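Local coordinates for protein phosphodiesterase (Salpingoeca rosetta, PDB 7CJ3) that belongs to the bacteriorhodopsin-like family of membrane proteins and holds retinal within a bundle of transmembrane helices, at residues 63-68 with 104-109; 70-75 with 97-102. All coordinates share one frame; numbering follows the deposited sequence.

Contact 1 (63-68 with 104-109). With OLC ((2R)-2,3-dihydroxypropyl (9Z)-octadec-9-enoate), chain D; OLC ((2R)-2,3-dihydroxypropyl (9Z)-octadec-9-enoate), chain L.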
loop_
_atom_site.group_PDB
_atom_site.type_symbol
_atom_site.label_atom_id
_atom_site.label_comp_id
_atom_site.label_asym_id
_atom_site.label_seq_id
_atom_site.Cartn_x
_atom_site.Cartn_y
_atom_site.Cartn_z
ATOM N N GLY B 63 -4.802 -6.422 9.209
ATOM C CA GLY B 63 -4.986 -4.976 9.378
ATOM C C GLY B 63 -4.212 -4.228 8.325
ATOM O O GLY B 63 -4.819 -3.472 7.549
ATOM N N ALA B 64 -2.905 -4.486 8.238
ATOM C CA ALA B 64 -1.968 -3.766 7.355
ATOM C C ALA B 64 -2.394 -3.956 5.907
ATOM O O ALA B 64 -2.405 -2.961 5.142
ATOM C CB ALA B 64 -0.578 -4.273 7.556
ATOM N N THR B 65 -2.714 -5.193 5.528
ATOM C CA THR B 65 -3.121 -5.533 4.149
ATOM C C THR B 65 -4.363 -4.723 3.822
ATOM O O THR B 65 -4.500 -4.212 2.658
ATOM C CB THR B 65 -3.373 -7.028 4.006
ATOM O OG1 THR B 65 -2.256 -7.698 4.569
ATOM C CG2 THR B 65 -3.532 -7.466 2.570
ATOM N N SER B 66 -5.224 -4.580 4.835
ATOM C CA SER B 66 -6.565 -3.968 4.642
ATOM C C SER B 66 -6.381 -2.499 4.278
ATOM O O SER B 66 -6.938 -2.063 3.239
ATOM C CB SER B 66 -7.480 -4.139 5.802
ATOM O OG SER B 66 -8.780 -3.838 5.348
ATOM N N VAL B 67 -5.583 -1.811 5.085
ATOM C CA VAL B 67 -5.270 -0.380 4.854
ATOM C C VAL B 67 -4.695 -0.244 3.435
ATOM O O VAL B 67 -5.150 0.676 2.684
ATOM C CB VAL B 67 -4.316 0.152 5.938
ATOM C CG1 VAL B 67 -3.853 1.566 5.611
ATOM C CG2 VAL B 67 -4.953 0.089 7.314
ATOM N N ALA B 68 -3.781 -1.147 3.047
ATOM C CA ALA B 68 -3.098 -1.071 1.739
ATOM C C ALA B 68 -4.148 -1.106 0.619
ATOM O O ALA B 68 -4.172 -0.198 -0.223
ATOM C CB ALA B 68 -2.109 -2.184 1.608
ATOM N N ILE B 104 -12.150 -5.120 2.378
ATOM C CA ILE B 104 -13.123 -5.474 3.454
ATOM C C ILE B 104 -12.935 -6.930 3.893
ATOM O O ILE B 104 -13.203 -7.185 5.093
ATOM C CB ILE B 104 -14.584 -5.181 3.087
ATOM C CG1 ILE B 104 -15.028 -5.940 1.831
ATOM C CG2 ILE B 104 -14.791 -3.684 2.958
ATOM C CD1 ILE B 104 -16.456 -5.628 1.353
ATOM N N SER B 105 -12.509 -7.847 3.004
ATOM C CA SER B 105 -12.296 -9.257 3.424
ATOM C C SER B 105 -11.176 -9.240 4.463
ATOM O O SER B 105 -11.310 -9.880 5.528
ATOM C CB SER B 105 -12.030 -10.216 2.294
ATOM O OG SER B 105 -12.511 -9.694 1.065
ATOM N N TYR B 106 -10.122 -8.478 4.201
ATOM C CA TYR B 106 -8.950 -8.459 5.111
ATOM C C TYR B 106 -9.326 -7.730 6.409
ATOM O O TYR B 106 -8.913 -8.236 7.466
ATOM C CB TYR B 106 -7.726 -7.928 4.361
ATOM C CG TYR B 106 -7.008 -8.993 3.567
ATOM C CD1 TYR B 106 -6.263 -9.976 4.204
ATOM C CD2 TYR B 106 -7.050 -9.012 2.180
ATOM C CE1 TYR B 106 -5.580 -10.948 3.485
ATOM C CE2 TYR B 106 -6.374 -9.984 1.445
ATOM C CZ TYR B 106 -5.626 -10.962 2.095
ATOM O OH TYR B 106 -4.974 -11.933 1.370
ATOM N N LEU B 107 -10.116 -6.643 6.347
ATOM C CA LEU B 107 -10.613 -5.914 7.552
ATOM C C LEU B 107 -11.348 -6.904 8.457
ATOM O O LEU B 107 -11.093 -6.886 9.669
ATOM C CB LEU B 107 -11.544 -4.760 7.150
ATOM C CG LEU B 107 -12.182 -3.982 8.310
ATOM C CD1 LEU B 107 -11.156 -3.464 9.293
ATOM C CD2 LEU B 107 -12.966 -2.784 7.819
ATOM N N SER B 108 -12.213 -7.725 7.854
ATOM C CA SER B 108 -13.043 -8.784 8.490
ATOM C C SER B 108 -12.168 -9.772 9.271
ATOM O O SER B 108 -12.417 -10.006 10.475
ATOM C CB SER B 108 -13.859 -9.460 7.410
ATOM O OG SER B 108 -14.808 -8.560 6.871
ATOM N N MET B 109 -11.144 -10.302 8.603
ATOM C CA MET B 109 -10.184 -11.288 9.154
ATOM C C MET B 109 -9.452 -10.736 10.384
ATOM O O MET B 109 -9.295 -11.501 11.374
ATOM C CB MET B 109 -9.218 -11.728 8.052
ATOM C CG MET B 109 -9.936 -12.667 7.034
ATOM S SD MET B 109 -8.939 -13.219 5.665
ATOM C CE MET B 109 -7.590 -14.029 6.492
HETATM C C18 OLC D . -0.611 0.840 4.121
HETATM C C10 OLC D . -2.364 -2.316 11.670
HETATM C C9 OLC D . -3.611 -2.281 12.160
HETATM C C17 OLC D . 0.362 0.101 5.001
HETATM C C11 OLC D . -1.695 -1.185 10.915
HETATM C C8 OLC D . -4.069 -3.509 12.933
HETATM C C16 OLC D . -0.195 -0.100 6.399
HETATM C C12 OLC D . -0.154 -1.230 11.071
HETATM C C7 OLC D . -3.162 -3.745 14.172
HETATM C C15 OLC D . 0.883 -0.068 7.470
HETATM C C13 OLC D . 0.592 -1.207 9.745
HETATM C C6 OLC D . -3.836 -4.512 15.329
HETATM C C14 OLC D . 0.311 -0.005 8.864
HETATM C C5 OLC D . -2.882 -5.300 16.252
HETATM C C18 OLC L . 1.884 -3.837 0.556
HETATM C C10 OLC L . 3.307 -9.035 5.891
HETATM C C9 OLC L . 4.651 -8.976 5.872
HETATM C C17 OLC L . 0.850 -4.573 1.404
HETATM C C11 OLC L . 2.397 -7.858 6.147
HETATM C C8 OLC L . 5.326 -7.645 6.106
HETATM C C24 OLC L . 8.562 -12.408 16.477
HETATM C C16 OLC L . 0.996 -4.087 2.797
HETATM C C12 OLC L . 1.419 -7.907 5.039
HETATM C C7 OLC L . 6.798 -7.767 5.876
HETATM C C15 OLC L . 2.304 -4.635 3.369
HETATM C C13 OLC L . 1.124 -6.550 4.486
HETATM C C6 OLC L . 7.389 -8.826 6.797
HETATM C C14 OLC L . 2.314 -6.135 3.667
HETATM C C5 OLC L . 7.247 -8.606 8.283
HETATM C C4 OLC L . 6.728 -9.886 8.867
HETATM C C3 OLC L . 6.768 -9.807 10.389
HETATM C C2 OLC L . 8.177 -9.844 10.944
HETATM C C21 OLC L . 9.089 -11.838 14.172
HETATM C C1 OLC L . 8.223 -10.938 11.973
HETATM C C22 OLC L . 8.223 -11.414 15.339
HETATM O O19 OLC L . 7.535 -11.937 11.777
HETATM O O25 OLC L . 7.498 -12.532 17.443
HETATM O O23 OLC L . 8.420 -9.986 15.656
HETATM O O20 OLC L . 9.053 -10.807 13.181
#
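Thr65 presses its methyl onto the aromatic ring of Tyr106 in a CH-pi contact. CG2 stands 3.8 Å from the ring centroid and only 6° off the ring normal, so the methyl sits over the middle of the face and is nearly equidistant from all the ring carbons. The torsion of Thr65 divides its two branches: CG2 lies anti to the backbone N and goes to the ring, while OG1 turns back to bond Phe61 O one helical turn earlier.

Van der Waals contact continues at Ser66, whose small side chain suits two segments with axes approaching to 7.9 Å. Ser66 CB lies 4.1 Å from Tyr106 CB, and Ser66 OG rests 3.4 Å from Leu107 CB.

Of the polar atoms, Ser66 OG approaches Leu107 N at 3.3 Å, but the geometry does not make it a hydrogen bond; its bond goes to Cys103 O, just ahead of segment 104-109. The hydroxyl of Tyr106 bonds Asp261 on helix 250-277.

On the outer flank, Val67 CG1 meets a lipid tail, OLC C18 of chain D, at 3.6 Å. With both hydroxyls satisfied by backbone carbonyls, Thr65 and Ser66 can lie against apolar groups, which makes these polar residues compatible with a membrane-buried interface.

Contact 2 (70-75 with 97-102). With OLC ((2R)-2,3-dihydroxypropyl (9Z)-octadec-9-enoate), chain Q.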
loop_
_atom_site.group_PDB
_atom_site.type_symbol
_atom_site.label_atom_id
_atom_site.label_comp_id
_atom_site.label_asym_id
_atom_site.label_seq_id
_atom_site.Cartn_x
_atom_site.Cartn_y
_atom_site.Cartn_z
ATOM N N ALA B 70 -7.364 -0.436 0.790
ATOM C CA ALA B 70 -8.159 0.804 0.895
ATOM C C ALA B 70 -7.531 1.882 -0.004
ATOM O O ALA B 70 -8.254 2.407 -0.881
ATOM C CB ALA B 70 -8.277 1.240 2.337
ATOM N N PHE B 71 -6.242 2.188 0.191
ATOM C CA PHE B 71 -5.471 3.176 -0.619
ATOM C C PHE B 71 -5.412 2.735 -2.083
ATOM O O PHE B 71 -5.529 3.626 -2.959
ATOM C CB PHE B 71 -4.073 3.434 -0.037
ATOM C CG PHE B 71 -4.098 4.386 1.141
ATOM C CD1 PHE B 71 -4.234 5.753 0.952
ATOM C CD2 PHE B 71 -4.050 3.908 2.440
ATOM C CE1 PHE B 71 -4.329 6.604 2.037
ATOM C CE2 PHE B 71 -4.150 4.763 3.520
ATOM C CZ PHE B 71 -4.283 6.115 3.320
ATOM N N ALA B 72 -5.248 1.422 -2.337
ATOM C CA ALA B 72 -5.268 0.836 -3.699
ATOM C C ALA B 72 -6.604 1.148 -4.368
ATOM O O ALA B 72 -6.582 1.460 -5.569
ATOM C CB ALA B 72 -5.022 -0.640 -3.666
ATOM N N THR B 73 -7.711 1.048 -3.628
ATOM C CA THR B 73 -9.094 1.314 -4.117
ATOM C C THR B 73 -9.264 2.822 -4.375
ATOM O O THR B 73 -9.872 3.204 -5.395
ATOM C CB THR B 73 -10.147 0.767 -3.149
ATOM O OG1 THR B 73 -9.822 -0.563 -2.757
ATOM C CG2 THR B 73 -11.523 0.755 -3.763
ATOM N N GLY B 74 -8.720 3.649 -3.492
ATOM C CA GLY B 74 -8.608 5.106 -3.699
ATOM C C GLY B 74 -8.058 5.429 -5.075
ATOM O O GLY B 74 -8.711 6.193 -5.810
ATOM N N LEU B 75 -6.904 4.854 -5.423
ATOM C CA LEU B 75 -6.174 5.139 -6.687
ATOM C C LEU B 75 -7.015 4.712 -7.893
ATOM O O LEU B 75 -7.006 5.442 -8.904
ATOM C CB LEU B 75 -4.835 4.403 -6.669
ATOM C CG LEU B 75 -3.978 4.556 -7.925
ATOM C CD1 LEU B 75 -3.697 6.019 -8.230
ATOM C CD2 LEU B 75 -2.680 3.777 -7.781
ATOM N N TYR B 97 -13.520 -2.494 -7.631
ATOM C CA TYR B 97 -14.367 -3.490 -6.915
ATOM C C TYR B 97 -13.494 -4.613 -6.345
ATOM O O TYR B 97 -13.622 -4.971 -5.145
ATOM C CB TYR B 97 -15.465 -4.077 -7.811
ATOM C CG TYR B 97 -16.605 -3.114 -8.069
ATOM C CD1 TYR B 97 -16.786 -2.478 -9.294
ATOM C CD2 TYR B 97 -17.529 -2.845 -7.065
ATOM C CE1 TYR B 97 -17.840 -1.593 -9.500
ATOM C CE2 TYR B 97 -18.576 -1.954 -7.247
ATOM C CZ TYR B 97 -18.732 -1.320 -8.469
ATOM O OH TYR B 97 -19.782 -0.451 -8.624
ATOM N N VAL B 98 -12.618 -5.168 -7.182
ATOM C CA VAL B 98 -11.716 -6.269 -6.754
ATOM C C VAL B 98 -10.914 -5.807 -5.542
ATOM O O VAL B 98 -10.879 -6.541 -4.543
ATOM C CB VAL B 98 -10.801 -6.849 -7.834
ATOM C CG1 VAL B 98 -11.613 -7.591 -8.885
ATOM C CG2 VAL B 98 -9.902 -5.813 -8.459
ATOM N N ASP B 99 -10.361 -4.595 -5.594
ATOM C CA ASP B 99 -9.482 -4.046 -4.523
ATOM C C ASP B 99 -10.314 -3.741 -3.280
ATOM O O ASP B 99 -9.832 -3.987 -2.171
ATOM C CB ASP B 99 -8.719 -2.823 -5.033
ATOM C CG ASP B 99 -7.509 -3.213 -5.867
ATOM O OD1 ASP B 99 -7.264 -4.445 -6.033
ATOM O OD2 ASP B 99 -6.814 -2.314 -6.320
ATOM N N GLY B 100 -11.513 -3.206 -3.466
ATOM C CA GLY B 100 -12.471 -2.998 -2.375
ATOM C C GLY B 100 -12.856 -4.309 -1.708
ATOM O O GLY B 100 -12.898 -4.345 -0.460
ATOM N N VAL B 101 -13.163 -5.344 -2.499
ATOM C CA VAL B 101 -13.587 -6.658 -1.948
ATOM C C VAL B 101 -12.448 -7.156 -1.068
ATOM O O VAL B 101 -12.714 -7.595 0.065
ATOM C CB VAL B 101 -13.946 -7.681 -3.042
ATOM C CG1 VAL B 101 -14.120 -9.090 -2.472
ATOM C CG2 VAL B 101 -15.193 -7.264 -3.793
ATOM N N ALA B 102 -11.225 -7.082 -1.590
ATOM C CA ALA B 102 -9.994 -7.505 -0.887
ATOM C C ALA B 102 -9.846 -6.672 0.388
ATOM O O ALA B 102 -9.599 -7.239 1.447
ATOM C CB ALA B 102 -8.802 -7.370 -1.799
HETATM C C18 OLC Q . -11.579 4.302 -0.569
HETATM C C10 OLC Q . -16.075 -1.362 -3.481
HETATM C C9 OLC Q . -16.129 -0.585 -4.572
HETATM C C17 OLC Q . -12.031 3.234 0.413
HETATM C C11 OLC Q . -15.422 -0.756 -2.264
HETATM C C8 OLC Q . -15.538 0.818 -4.594
HETATM C C24 OLC Q . -23.799 2.769 -13.328
HETATM C C16 OLC Q . -12.697 2.009 -0.255
HETATM C C12 OLC Q . -15.592 -1.479 -0.931
HETATM C C7 OLC Q . -16.123 1.729 -5.668
HETATM C C15 OLC Q . -13.087 0.956 0.819
HETATM C C13 OLC Q . -15.091 -0.538 0.189
HETATM C C6 OLC Q . -16.097 1.151 -7.078
HETATM C C14 OLC Q . -13.561 -0.412 0.322
HETATM C C5 OLC Q . -16.044 2.292 -8.124
HETATM C C4 OLC Q . -17.337 2.523 -8.907
HETATM C C3 OLC Q . -17.142 2.449 -10.422
HETATM C C2 OLC Q . -18.413 1.982 -11.146
HETATM C C21 OLC Q . -21.322 2.612 -12.958
HETATM C C1 OLC Q . -19.356 3.140 -11.470
HETATM C C22 OLC Q . -22.492 3.588 -13.188
HETATM O O19 OLC Q . -19.579 4.036 -10.665
HETATM O O25 OLC Q . -24.914 3.197 -12.513
HETATM O O23 OLC Q . -22.548 4.572 -12.135
HETATM O O20 OLC Q . -20.049 3.226 -12.766
#
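The carboxylate of Asp99 meets Ala72 through its OD2 branch, which lies 3.6 Å from the Ala72 methyl, CB. With CG anti to its own carbonyl carbon (chi1 -80°), the group extends from helix 86-111 toward helix 58-81, where alanine is slim enough to sit beside it. Asp76 of helix 58-81 also comes close to OD2, and Lys265 of helix 250-277 packs on the same aspartate. The other flat group, the Tyr97 ring, carries a lipid tail on one face: OLC C6 of chain Q lies 3.8 Å above the plane, over the ring centre, while C9 of that tail touches Tyr97 CD2.

Thr73 lies against the backbone of helix 86-111 at Asp99 and Gly100. Its OG1 lies 3.3 Å from Asp99 C and 3.2 Å from Gly100 N, the latter too badly aligned to count as a bond; its hydrogen bond is to Phe69 O, within its own helix. Its CG2 faces the lipid, 3.9 Å from OLC C16. Because Gly100 has no side chain, the tail can lie against its CA, 3.7 Å from OLC C11.

Segments running nearly antiparallel (163°), packed through small residues with a buried aspartate whose side chain lies about 7 Å from retinal, fit the retinal-binding helical bundle of the bacteriorhodopsin-like family.

From the N terminus, helix 58-81 supplies first segment 63-68 and then, one residue later, 70-75. The chain turns between residues 81 and 86 and returns along helix 86-111, bringing 97-102 back to 70-75 and then 104-109 back to 63-68. Contact 2 therefore closes the inner loop, with 21 residues between its segments, and contact 1 the outer one, with 35; the two nest and do not cross. Their centres lie 10 Å apart along one helical hairpin. Both also border the second subunit through helix 58-81, so this helix faces the second subunit on one side and pairs with helix 86-111 of its own bundle on another.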